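Long-range contacts in tailspike protein (Acinetobacter phage vB_ApiP_P1, PDB 6E1R), which probably recognises and cleaves the capsular polysaccharide of its Acinetobacter host, as a trimeric tailspike hydrolase: residues T178-S184 / L204-A210; C198-S203 / D221-S227; K437-F443 / A538-E544; S447-S453 / N527-A533. All blocks are in the same frame, centred on the assembly; numbering follows the deposited sequence.

Two pairs of contacts illustrate two ways of building a long spike from beta strands. From the N terminus, contact 1 (178-184 with 204-210) and contact 2 (198-203 with 221-227) each close a short loop, of 19 and 17 residues. Their segments alternate along the chain, so the loops cross, as successive coils of a parallel beta-helix do, and they touch where Phe200 meets Ala181, Gly207 and Ile208. The centres of contacts 3 and 4, in the C-terminal beta domain, lie 65 to 72 Å from those of contacts 1 and 2. Contact 3 closes a loop of 94 residues, with contact 4, closing 73, nested inside it. They belong to different antiparallel sheets, which touch face against face.

Contact 1 of 4, residues T178-S184 / L204-A210; sequences TATAFRS and LRYGIDA
Phe182 lies alongside Ile208, the two side chains pointing the same way, with CD1 of Phe182 4.1 Å from CG1 of Ile208. Its CB also packs on the CB of Ala210 at 3.9 Å, and beyond the contact its ring meets Phe166 edge-to-face. Further back, Thr180 turns its hydroxyl to the far side from its own N (chi1 180°), which brings OG1 within 2.7 Å of Tyr206 O; this hydrogen bond descends on the carbonyl from above its plane. Leu204 CD2 rests on Thr180 CA at 3.9 Å. The backbones run roughly parallel at a corner of two successive coils of the beta-helix, and their bonding is irregular: Arg205 N is shared between Thr178 O and Ala179 O, each 3.2 Å away, whereas Asp209 N binds Phe182 O at 2.9 Å. Arg183 reaches back over Asp209 and past Tyr206, its guanidinium steeply inclined to the tyrosine ring, but its ion pair with Asp209 is modelled too close for the details to be trusted. The contact is therefore divided chemically: Phe182, Ile208 and Ala210 supply apolar packing, while around the corner a threonine hydroxyl and scattered backbone hydrogen bonds take the place of regular strand pairing.

Contact 2 of 4, residues C198-S203 / D221-S227; sequences CVFDRS and DFGTYMS
This is a parallel strand pairing between consecutive coils of the beta-helix, buried for the most part, and it combines an aromatic stack with a tightly bonded turn. Phe200 and Phe222 lie side by side in an offset stack, ring centres 4.4 Å apart and planes only 4° from parallel. In each, CG is anti to the carbonyl carbon (chi1 -64° and -67°), and matching torsions in neighbouring parallel strands leave the rings face to face. Backbone bonds from Phe200 N to Asp221 O (2.8 Å) and from Gly223 N to Phe200 O (3.0 Å) fix the register. Phe171 on one coil and Phe258 on another meet this pair in turn, so equivalent positions build a column of aromatic side chains, a familiar feature of parallel beta-helices. Past the strands, Asp201 forms an Asx turn, its OD1 accepting Ser203 N on the anti lone pair. Across the contact, Asp201 OD1 takes Ser227 N at 2.9 Å on its syn lone pair, while Ser203 OG arrives from above the carboxylate plane. Arg202 spreads over the facing loop. Its N binds Tyr225 O at 3.0 Å, NE reaches Gly223 O at 2.8 Å and NH2 reaches Thr224 O at 3.2 Å. Selenomethionine Met226 crosses this arginine at about a right angle, with SE over one guanidinium face. Nearby, Tyr225 OH is hydrogen-bonded to Gln192 of the second subunit.

Contact 3 of 4, residues K437-F443 / A538-E544; sequences KTINRDF and AGRFAME
Arg540 and Asp442 run side by side and present their flat ends almost in one plane, 13° apart. In a bidentate salt bridge the arginine grips the carboxylate side-on: NE binds OD1 of Asp442 at 2.6 Å, on its syn lone pair, and NH2 binds OD2 of Asp442 at 2.9 Å, so two bonds restrain the rotation of both groups. Asn440 covers one face of the same guanidinium, its amide inclined to that plane and making no hydrogen bond with it. On the other side of the sheet the orientations are quite different. The side chains of Phe443 and Phe541 cross at about a right angle and their rings meet obliquely, planes 73° apart, touching through their CD1 atoms at 3.7 Å. Selenomethionine Met543, bent at chi2 (68°), approaches Phe443 from the opposite direction and sets CE 3.9 Å from CZ of Phe443. The antiparallel backbones pair at Thr438 with Met543, then at Arg441 with Phe541, a one-residue shift that marks a beta bulge around Ile439 and Asn440; a water accepts from Asn440 N at 2.7 Å and donates to Phe541 O. Within this chain, strand 435-443 edges a five-stranded antiparallel sheet, with 465-474 flanking 539-548 on its other side. Phe443 and Met543 face the second sheet of this domain, packing on Val449, Val451 and Ala531 of strands 448-455 and 528-533, with Phe519 beside them.

Contact 4 of 4, residues S447-S453 / N527-A533; sequences SSVGVAS and NVLVATA
The C-terminal domain contains a small antiparallel sheet in which strand 448-455 runs between 528-533 and the short 552-553, and this contact is the pairing of the first two. Val449 and Ala531 exchange two backbone bonds, Val449 N to Ala531 O and Ala531 N to Val449 O, each 2.9 Å, and Ala533 N closes on Ser447 O at the end. Farther along, Leu529 faces two residues: its O accepts from Val451 N at 2.8 Å and its N gives to Ala452 O at 2.7 Å, an arrangement consistent with a classic bulge at Val451 and Ala452. Val451 sets CG2 4.0 Å from CB of Ala531, on the face turned to Trp521 and Met543. The other face carries Ser448 and Thr532, each with its hydroxyl oxygen beside the backbone N and anti to the carbonyl carbon (chi1 -61° and -57°); OG of Ser448 lies 2.7 Å from OG1 of Thr532. Next to them, CG1 of Val530 packs on CB of Ser448, and farther on CG1 of Val528 lies 3.9 Å from CA of Gly450. Val451, Leu529 and Ala531 thus make an apolar inner face, though Gly450 O and Val451 O accept from Arg441 NH1 and Thr438 OG1 of the neighbouring sheet, whereas the outer face mixes Val528 and Val530 with a serine-threonine hydroxyl pair joined by one hydrogen bond.

Contact 1 of 4, residues T178-S184 / L204-A210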
# COMPACT_ATOMS: atom_id res chain seq x y z
N THR A 178 -10.18 -14.68 -31.47
CA THR A 178 -11.61 -14.44 -31.58
C THR A 178 -12.23 -14.45 -30.19
O THR A 178 -11.63 -14.92 -29.22
CB THR A 178 -12.30 -15.48 -32.47
OG1 THR A 178 -12.07 -16.79 -31.94
CG2 THR A 178 -11.77 -15.41 -33.90
N ALA A 179 -13.44 -13.90 -30.12
CA ALA A 179 -14.29 -13.97 -28.93
C ALA A 179 -13.69 -13.25 -27.73
O ALA A 179 -12.60 -12.68 -27.81
CB ALA A 179 -14.58 -15.43 -28.57
N THR A 180 -14.41 -13.29 -26.61
CA THR A 180 -13.97 -12.69 -25.36
C THR A 180 -14.81 -13.28 -24.24
O THR A 180 -15.87 -13.87 -24.48
CB THR A 180 -14.09 -11.16 -25.38
OG1 THR A 180 -13.65 -10.63 -24.12
CG2 THR A 180 -15.52 -10.73 -25.62
N ALA A 181 -14.34 -13.12 -23.01
CA ALA A 181 -15.09 -13.62 -21.87
C ALA A 181 -16.29 -12.73 -21.54
O ALA A 181 -17.33 -13.24 -21.11
CB ALA A 181 -14.19 -13.75 -20.64
N PHE A 182 -16.16 -11.42 -21.73
CA PHE A 182 -17.22 -10.48 -21.41
C PHE A 182 -17.24 -9.34 -22.42
O PHE A 182 -16.19 -8.90 -22.89
CB PHE A 182 -17.04 -9.89 -20.00
CG PHE A 182 -17.12 -10.92 -18.90
CD1 PHE A 182 -15.97 -11.56 -18.46
CD2 PHE A 182 -18.33 -11.24 -18.32
CE1 PHE A 182 -16.03 -12.50 -17.45
CE2 PHE A 182 -18.39 -12.18 -17.31
CZ PHE A 182 -17.24 -12.81 -16.88
N ARG A 183 -18.44 -8.88 -22.75
CA ARG A 183 -18.63 -7.69 -23.57
C ARG A 183 -19.90 -6.99 -23.11
O ARG A 183 -20.83 -7.64 -22.63
CB ARG A 183 -18.70 -8.01 -25.06
CG ARG A 183 -18.30 -6.85 -25.96
CD ARG A 183 -18.32 -7.24 -27.43
NE ARG A 183 -17.27 -8.20 -27.75
CZ ARG A 183 -16.05 -7.87 -28.15
NH1 ARG A 183 -15.71 -6.60 -28.26
NH2 ARG A 183 -15.16 -8.82 -28.42
N SER A 184 -19.93 -5.67 -23.28
CA SER A 184 -21.04 -4.86 -22.80
C SER A 184 -21.91 -4.39 -23.96
O SER A 184 -21.39 -3.99 -25.01
CB SER A 184 -20.53 -3.64 -22.02
OG SER A 184 -19.94 -4.03 -20.79
N LEU A 204 -8.04 -15.92 -26.60
CA LEU A 204 -9.07 -14.89 -26.67
C LEU A 204 -8.53 -13.65 -27.37
O LEU A 204 -7.34 -13.32 -27.28
CB LEU A 204 -9.55 -14.52 -25.27
CG LEU A 204 -10.33 -15.57 -24.48
CD1 LEU A 204 -10.46 -15.15 -23.03
CD2 LEU A 204 -11.70 -15.80 -25.10
N ARG A 205 -9.42 -12.95 -28.08
CA ARG A 205 -9.05 -11.65 -28.63
C ARG A 205 -8.97 -10.59 -27.54
O ARG A 205 -8.03 -9.78 -27.52
CB ARG A 205 -10.06 -11.24 -29.71
CG ARG A 205 -9.76 -9.90 -30.36
CD ARG A 205 -8.39 -9.89 -31.01
NE ARG A 205 -8.08 -8.60 -31.61
CZ ARG A 205 -7.49 -7.60 -30.96
NH1 ARG A 205 -7.13 -7.75 -29.69
NH2 ARG A 205 -7.25 -6.45 -31.58
N TYR A 206 -9.93 -10.60 -26.62
CA TYR A 206 -9.90 -9.74 -25.44
C TYR A 206 -10.20 -10.60 -24.22
O TYR A 206 -11.11 -11.43 -24.25
CB TYR A 206 -10.93 -8.61 -25.54
CG TYR A 206 -10.81 -7.78 -26.79
CD1 TYR A 206 -9.89 -6.75 -26.89
CD2 TYR A 206 -11.64 -8.02 -27.88
CE1 TYR A 206 -9.79 -5.98 -28.03
CE2 TYR A 206 -11.55 -7.26 -29.03
CZ TYR A 206 -10.62 -6.25 -29.10
OH TYR A 206 -10.53 -5.49 -30.24
N GLY A 207 -9.42 -10.41 -23.16
CA GLY A 207 -9.71 -11.09 -21.91
C GLY A 207 -11.04 -10.64 -21.36
O GLY A 207 -11.93 -11.46 -21.11
N ILE A 208 -11.19 -9.33 -21.16
CA ILE A 208 -12.45 -8.72 -20.74
C ILE A 208 -12.67 -7.49 -21.60
O ILE A 208 -11.85 -6.56 -21.58
CB ILE A 208 -12.45 -8.34 -19.25
CG1 ILE A 208 -12.32 -9.59 -18.37
CG2 ILE A 208 -13.71 -7.57 -18.90
CD1 ILE A 208 -12.30 -9.29 -16.89
N ASP A 209 -13.77 -7.46 -22.35
CA ASP A 209 -14.10 -6.30 -23.17
C ASP A 209 -15.41 -5.67 -22.71
O ASP A 209 -16.28 -5.35 -23.53
CB ASP A 209 -14.18 -6.69 -24.64
CG ASP A 209 -14.07 -5.49 -25.57
OD1 ASP A 209 -13.97 -4.35 -25.06
OD2 ASP A 209 -14.09 -5.68 -26.80
N ALA A 210 -15.57 -5.51 -21.40
CA ALA A 210 -16.77 -4.95 -20.80
C ALA A 210 -16.42 -3.73 -19.96
O ALA A 210 -15.26 -3.50 -19.62
CB ALA A 210 -17.50 -6.00 -19.95

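Contact 2 of 4, residues C198-S203 / D221-S227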
# COMPACT_ATOMS: atom_id res chain seq x y z
N CYS A 198 -9.43 -16.51 -11.69
CA CYS A 198 -9.90 -16.77 -13.04
C CYS A 198 -8.75 -16.63 -14.03
O CYS A 198 -7.93 -15.72 -13.92
CB CYS A 198 -11.05 -15.83 -13.41
SG CYS A 198 -12.57 -16.11 -12.48
N VAL A 199 -8.70 -17.54 -15.00
CA VAL A 199 -7.65 -17.57 -16.00
C VAL A 199 -8.24 -17.16 -17.33
O VAL A 199 -9.35 -17.58 -17.69
CB VAL A 199 -7.00 -18.97 -16.08
CG1 VAL A 199 -5.88 -18.98 -17.12
CG2 VAL A 199 -6.48 -19.39 -14.72
N PHE A 200 -7.50 -16.34 -18.07
CA PHE A 200 -7.93 -15.84 -19.37
C PHE A 200 -6.91 -16.31 -20.41
O PHE A 200 -5.78 -15.81 -20.44
CB PHE A 200 -8.07 -14.32 -19.36
CG PHE A 200 -9.13 -13.83 -18.42
CD1 PHE A 200 -8.88 -13.70 -17.06
CD2 PHE A 200 -10.40 -13.50 -18.89
CE1 PHE A 200 -9.86 -13.25 -16.20
CE2 PHE A 200 -11.38 -13.06 -18.03
CZ PHE A 200 -11.12 -12.93 -16.68
N ASP A 201 -7.31 -17.27 -21.23
CA ASP A 201 -6.40 -17.86 -22.20
C ASP A 201 -6.02 -16.85 -23.28
O ASP A 201 -6.83 -16.01 -23.68
CB ASP A 201 -7.03 -19.11 -22.82
CG ASP A 201 -6.03 -19.98 -23.55
OD1 ASP A 201 -5.53 -19.56 -24.61
OD2 ASP A 201 -5.74 -21.09 -23.05
N ARG A 202 -4.78 -16.96 -23.76
CA ARG A 202 -4.29 -16.04 -24.78
C ARG A 202 -4.97 -16.24 -26.12
O ARG A 202 -4.81 -15.40 -27.01
CB ARG A 202 -2.78 -16.21 -24.94
CG ARG A 202 -2.01 -14.90 -25.08
CD ARG A 202 -0.57 -15.17 -25.47
NE ARG A 202 0.01 -16.27 -24.69
CZ ARG A 202 1.04 -17.00 -25.09
NH1 ARG A 202 1.62 -16.76 -26.26
NH2 ARG A 202 1.51 -17.97 -24.32
N SER A 203 -5.71 -17.34 -26.29
CA SER A 203 -6.47 -17.55 -27.52
C SER A 203 -7.58 -16.52 -27.69
O SER A 203 -8.02 -16.28 -28.82
CB SER A 203 -7.06 -18.96 -27.54
OG SER A 203 -7.82 -19.21 -26.37
N ASP A 221 -5.10 -14.55 -14.08
CA ASP A 221 -4.03 -14.70 -15.05
C ASP A 221 -4.54 -14.29 -16.42
O ASP A 221 -5.62 -14.73 -16.84
CB ASP A 221 -3.50 -16.13 -15.08
CG ASP A 221 -2.26 -16.28 -15.94
OD1 ASP A 221 -2.35 -16.06 -17.16
OD2 ASP A 221 -1.18 -16.60 -15.38
N PHE A 222 -3.77 -13.46 -17.12
CA PHE A 222 -4.13 -12.95 -18.44
C PHE A 222 -3.01 -13.28 -19.42
O PHE A 222 -1.97 -12.61 -19.44
CB PHE A 222 -4.38 -11.44 -18.39
CG PHE A 222 -5.59 -11.05 -17.60
CD1 PHE A 222 -5.52 -10.90 -16.22
CD2 PHE A 222 -6.80 -10.80 -18.23
CE1 PHE A 222 -6.63 -10.53 -15.49
CE2 PHE A 222 -7.92 -10.43 -17.50
CZ PHE A 222 -7.83 -10.29 -16.13
N GLY A 223 -3.22 -14.32 -20.22
CA GLY A 223 -2.38 -14.60 -21.36
C GLY A 223 -1.12 -15.41 -21.12
O GLY A 223 -0.28 -15.48 -22.01
N THR A 224 -0.98 -16.03 -19.95
CA THR A 224 0.19 -16.88 -19.72
C THR A 224 0.10 -18.15 -20.54
O THR A 224 1.05 -18.54 -21.22
CB THR A 224 0.35 -17.20 -18.24
OG1 THR A 224 0.44 -15.98 -17.49
CG2 THR A 224 1.61 -18.03 -18.00
N TYR A 225 -1.05 -18.82 -20.49
CA TYR A 225 -1.28 -20.07 -21.19
C TYR A 225 -2.07 -19.81 -22.47
O TYR A 225 -2.87 -18.88 -22.55
CB TYR A 225 -2.02 -21.07 -20.30
CG TYR A 225 -1.32 -21.32 -18.98
CD1 TYR A 225 -0.33 -22.28 -18.87
CD2 TYR A 225 -1.66 -20.59 -17.85
CE1 TYR A 225 0.31 -22.51 -17.67
CE2 TYR A 225 -1.02 -20.81 -16.64
CZ TYR A 225 -0.04 -21.77 -16.56
OH TYR A 225 0.60 -22.00 -15.36
N MSE A 226 -1.84 -20.65 -23.47
CA MSE A 226 -2.46 -20.48 -24.78
C MSE A 226 -2.89 -21.82 -25.36
O MSE A 226 -2.05 -22.62 -25.78
CB MSE A 226 -1.49 -19.77 -25.73
CG MSE A 226 -2.14 -19.18 -26.97
SE MSE A 226 -0.81 -18.67 -28.30
CE MSE A 226 -1.25 -16.79 -28.48
N SER A 227 -4.20 -22.06 -25.39
CA SER A 227 -4.70 -23.35 -25.88
C SER A 227 -4.51 -23.48 -27.38
O SER A 227 -4.05 -24.52 -27.87
CB SER A 227 -6.17 -23.51 -25.49
OG SER A 227 -6.99 -22.59 -26.20

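Contact 3 of 4, residues K437-F443 / A538-E544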
# COMPACT_ATOMS: atom_id res chain seq x y z
N LYS A 437 17.30 37.01 -12.40
CA LYS A 437 18.02 37.27 -13.64
C LYS A 437 17.24 38.26 -14.48
O LYS A 437 16.03 38.10 -14.68
CB LYS A 437 18.22 35.97 -14.43
CG LYS A 437 18.93 36.11 -15.76
CD LYS A 437 20.43 36.18 -15.61
CE LYS A 437 21.13 35.86 -16.92
NZ LYS A 437 20.81 34.48 -17.39
N THR A 438 17.92 39.30 -14.96
CA THR A 438 17.34 40.25 -15.89
C THR A 438 18.29 40.38 -17.08
O THR A 438 19.46 40.72 -16.90
CB THR A 438 17.10 41.61 -15.23
OG1 THR A 438 16.44 41.42 -13.98
CG2 THR A 438 16.23 42.48 -16.12
N ILE A 439 17.78 40.11 -18.28
CA ILE A 439 18.61 40.14 -19.47
C ILE A 439 18.17 41.28 -20.38
O ILE A 439 17.20 41.98 -20.08
CB ILE A 439 18.55 38.79 -20.22
CG1 ILE A 439 17.14 38.53 -20.74
CG2 ILE A 439 19.00 37.66 -19.30
CD1 ILE A 439 17.05 37.34 -21.67
N ASN A 440 18.89 41.46 -21.49
CA ASN A 440 18.56 42.47 -22.50
C ASN A 440 18.52 43.87 -21.90
O ASN A 440 17.67 44.69 -22.24
CB ASN A 440 17.24 42.13 -23.20
CG ASN A 440 17.26 40.77 -23.85
OD1 ASN A 440 18.33 40.23 -24.16
ND2 ASN A 440 16.08 40.19 -24.07
N ARG A 441 19.45 44.15 -20.99
CA ARG A 441 19.61 45.49 -20.44
C ARG A 441 20.47 46.29 -21.41
O ARG A 441 21.70 46.22 -21.37
CB ARG A 441 20.23 45.44 -19.04
CG ARG A 441 19.46 44.57 -18.04
CD ARG A 441 18.08 45.14 -17.74
NE ARG A 441 17.09 44.80 -18.76
CZ ARG A 441 15.85 45.27 -18.78
NH1 ARG A 441 15.43 46.10 -17.83
NH2 ARG A 441 15.02 44.91 -19.75
N ASP A 442 19.82 47.05 -22.28
CA ASP A 442 20.49 47.78 -23.35
C ASP A 442 20.78 49.20 -22.90
O ASP A 442 19.86 49.93 -22.49
CB ASP A 442 19.64 47.77 -24.62
CG ASP A 442 19.23 46.37 -25.03
OD1 ASP A 442 20.03 45.43 -24.83
OD2 ASP A 442 18.10 46.20 -25.54
N PHE A 443 22.04 49.60 -22.97
CA PHE A 443 22.49 50.90 -22.48
C PHE A 443 23.09 51.72 -23.61
O PHE A 443 23.68 51.18 -24.56
CB PHE A 443 23.55 50.75 -21.38
CG PHE A 443 23.01 50.19 -20.09
CD1 PHE A 443 22.93 48.82 -19.90
CD2 PHE A 443 22.61 51.03 -19.07
CE1 PHE A 443 22.45 48.30 -18.72
CE2 PHE A 443 22.12 50.52 -17.89
CZ PHE A 443 22.04 49.15 -17.71
N ALA A 538 28.34 50.85 -22.93
CA ALA A 538 27.17 50.88 -23.80
C ALA A 538 27.01 49.52 -24.46
O ALA A 538 28.00 48.89 -24.84
CB ALA A 538 27.29 51.98 -24.86
N GLY A 539 25.76 49.08 -24.60
CA GLY A 539 25.44 47.82 -25.23
C GLY A 539 24.47 47.02 -24.39
O GLY A 539 23.81 47.55 -23.49
N ARG A 540 24.38 45.73 -24.69
CA ARG A 540 23.46 44.82 -24.01
C ARG A 540 24.17 44.10 -22.88
O ARG A 540 25.22 43.49 -23.09
CB ARG A 540 22.87 43.82 -25.00
CG ARG A 540 22.04 42.73 -24.33
CD ARG A 540 21.10 42.08 -25.33
NE ARG A 540 20.09 43.03 -25.78
CZ ARG A 540 19.09 42.73 -26.59
NH1 ARG A 540 18.95 41.50 -27.06
NH2 ARG A 540 18.22 43.67 -26.95
N PHE A 541 23.59 44.17 -21.68
CA PHE A 541 24.15 43.56 -20.49
C PHE A 541 23.07 42.74 -19.79
O PHE A 541 21.89 42.80 -20.13
CB PHE A 541 24.72 44.62 -19.54
CG PHE A 541 25.87 45.40 -20.12
CD1 PHE A 541 25.64 46.50 -20.93
CD2 PHE A 541 27.18 45.04 -19.84
CE1 PHE A 541 26.69 47.22 -21.47
CE2 PHE A 541 28.23 45.75 -20.38
CZ PHE A 541 27.99 46.84 -21.19
N ALA A 542 23.50 41.95 -18.81
CA ALA A 542 22.59 41.10 -18.04
C ALA A 542 23.04 41.07 -16.59
O ALA A 542 24.22 40.84 -16.31
CB ALA A 542 22.54 39.68 -18.61
N MSE A 543 22.10 41.30 -15.68
CA MSE A 543 22.40 41.30 -14.25
C MSE A 543 21.86 40.05 -13.55
O MSE A 543 20.87 39.46 -13.98
CB MSE A 543 21.82 42.55 -13.57
CG MSE A 543 22.64 43.81 -13.75
SE MSE A 543 22.66 44.48 -15.58
CE MSE A 543 23.20 46.32 -15.22
N GLU A 544 22.53 39.67 -12.47
CA GLU A 544 22.07 38.60 -11.59
C GLU A 544 22.13 39.12 -10.16
O GLU A 544 23.21 39.46 -9.67
CB GLU A 544 22.91 37.34 -11.75
CG GLU A 544 22.71 36.63 -13.07
CD GLU A 544 23.63 35.43 -13.25
OE1 GLU A 544 24.87 35.62 -13.22
OE2 GLU A 544 23.12 34.31 -13.42
O HOH W 1 21.25 40.32 -22.10

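Contact 4 of 4, residues S447-S453 / N527-A533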
# COMPACT_ATOMS: atom_id res chain seq x y z
N SER A 447 23.16 56.10 -19.92
CA SER A 447 21.73 55.84 -19.80
C SER A 447 21.44 54.99 -18.56
O SER A 447 22.33 54.37 -17.98
CB SER A 447 21.21 55.13 -21.05
OG SER A 447 21.69 53.80 -21.12
N SER A 448 20.17 54.99 -18.16
CA SER A 448 19.71 54.27 -16.99
C SER A 448 18.67 53.23 -17.39
O SER A 448 17.77 53.54 -18.18
CB SER A 448 19.13 55.23 -15.95
OG SER A 448 20.10 56.16 -15.52
N VAL A 449 18.80 52.02 -16.86
CA VAL A 449 17.89 50.92 -17.16
C VAL A 449 17.52 50.24 -15.85
O VAL A 449 18.39 49.94 -15.03
CB VAL A 449 18.52 49.90 -18.13
CG1 VAL A 449 17.57 48.74 -18.37
CG2 VAL A 449 18.87 50.57 -19.45
N GLY A 450 16.22 49.98 -15.66
CA GLY A 450 15.78 49.26 -14.48
C GLY A 450 16.16 47.80 -14.55
O GLY A 450 16.12 47.17 -15.60
N VAL A 451 16.54 47.25 -13.40
CA VAL A 451 17.00 45.87 -13.29
C VAL A 451 15.97 44.99 -12.59
O VAL A 451 15.62 43.91 -13.08
CB VAL A 451 18.37 45.79 -12.58
CG1 VAL A 451 18.75 44.34 -12.31
CG2 VAL A 451 19.43 46.48 -13.42
N ALA A 452 15.46 45.44 -11.44
CA ALA A 452 14.51 44.64 -10.68
C ALA A 452 13.71 45.56 -9.76
O ALA A 452 14.10 46.70 -9.50
CB ALA A 452 15.21 43.55 -9.86
N SER A 453 12.58 45.04 -9.29
CA SER A 453 11.74 45.74 -8.32
C SER A 453 12.05 45.23 -6.92
O SER A 453 12.18 44.03 -6.69
CB SER A 453 10.26 45.53 -8.64
OG SER A 453 9.93 46.07 -9.90
N ASN A 527 10.49 52.08 -6.57
CA ASN A 527 11.23 51.03 -5.87
C ASN A 527 11.92 50.07 -6.84
O ASN A 527 12.02 48.87 -6.58
CB ASN A 527 10.33 50.27 -4.89
CG ASN A 527 9.78 51.15 -3.80
OD1 ASN A 527 10.46 51.45 -2.82
ND2 ASN A 527 8.53 51.58 -3.95
N VAL A 528 12.39 50.59 -7.97
CA VAL A 528 13.09 49.80 -8.97
C VAL A 528 14.58 50.03 -8.82
O VAL A 528 15.04 51.18 -8.75
CB VAL A 528 12.62 50.17 -10.39
CG1 VAL A 528 13.43 49.41 -11.43
CG2 VAL A 528 11.14 49.86 -10.55
N LEU A 529 15.35 48.94 -8.77
CA LEU A 529 16.81 49.03 -8.76
C LEU A 529 17.28 49.43 -10.15
O LEU A 529 17.17 48.65 -11.11
CB LEU A 529 17.42 47.70 -8.33
CG LEU A 529 18.95 47.65 -8.26
CD1 LEU A 529 19.46 48.58 -7.17
CD2 LEU A 529 19.43 46.23 -8.03
N VAL A 530 17.82 50.64 -10.28
CA VAL A 530 18.20 51.22 -11.56
C VAL A 530 19.71 51.19 -11.70
O VAL A 530 20.44 51.52 -10.75
CB VAL A 530 17.66 52.65 -11.71
CG1 VAL A 530 18.05 53.23 -13.06
CG2 VAL A 530 16.15 52.67 -11.54
N ALA A 531 20.19 50.80 -12.87
CA ALA A 531 21.61 50.81 -13.21
C ALA A 531 21.87 51.89 -14.24
O ALA A 531 21.16 51.97 -15.25
CB ALA A 531 22.06 49.45 -13.74
N THR A 532 22.88 52.72 -13.99
CA THR A 532 23.27 53.79 -14.89
C THR A 532 24.66 53.52 -15.43
O THR A 532 25.60 53.31 -14.66
CB THR A 532 23.23 55.15 -14.19
OG1 THR A 532 21.92 55.37 -13.65
CG2 THR A 532 23.56 56.27 -15.16
N ALA A 533 24.80 53.54 -16.76
CA ALA A 533 26.08 53.23 -17.38
C ALA A 533 27.14 54.24 -16.98
O ALA A 533 26.88 55.44 -16.86
CB ALA A 533 25.93 53.20 -18.91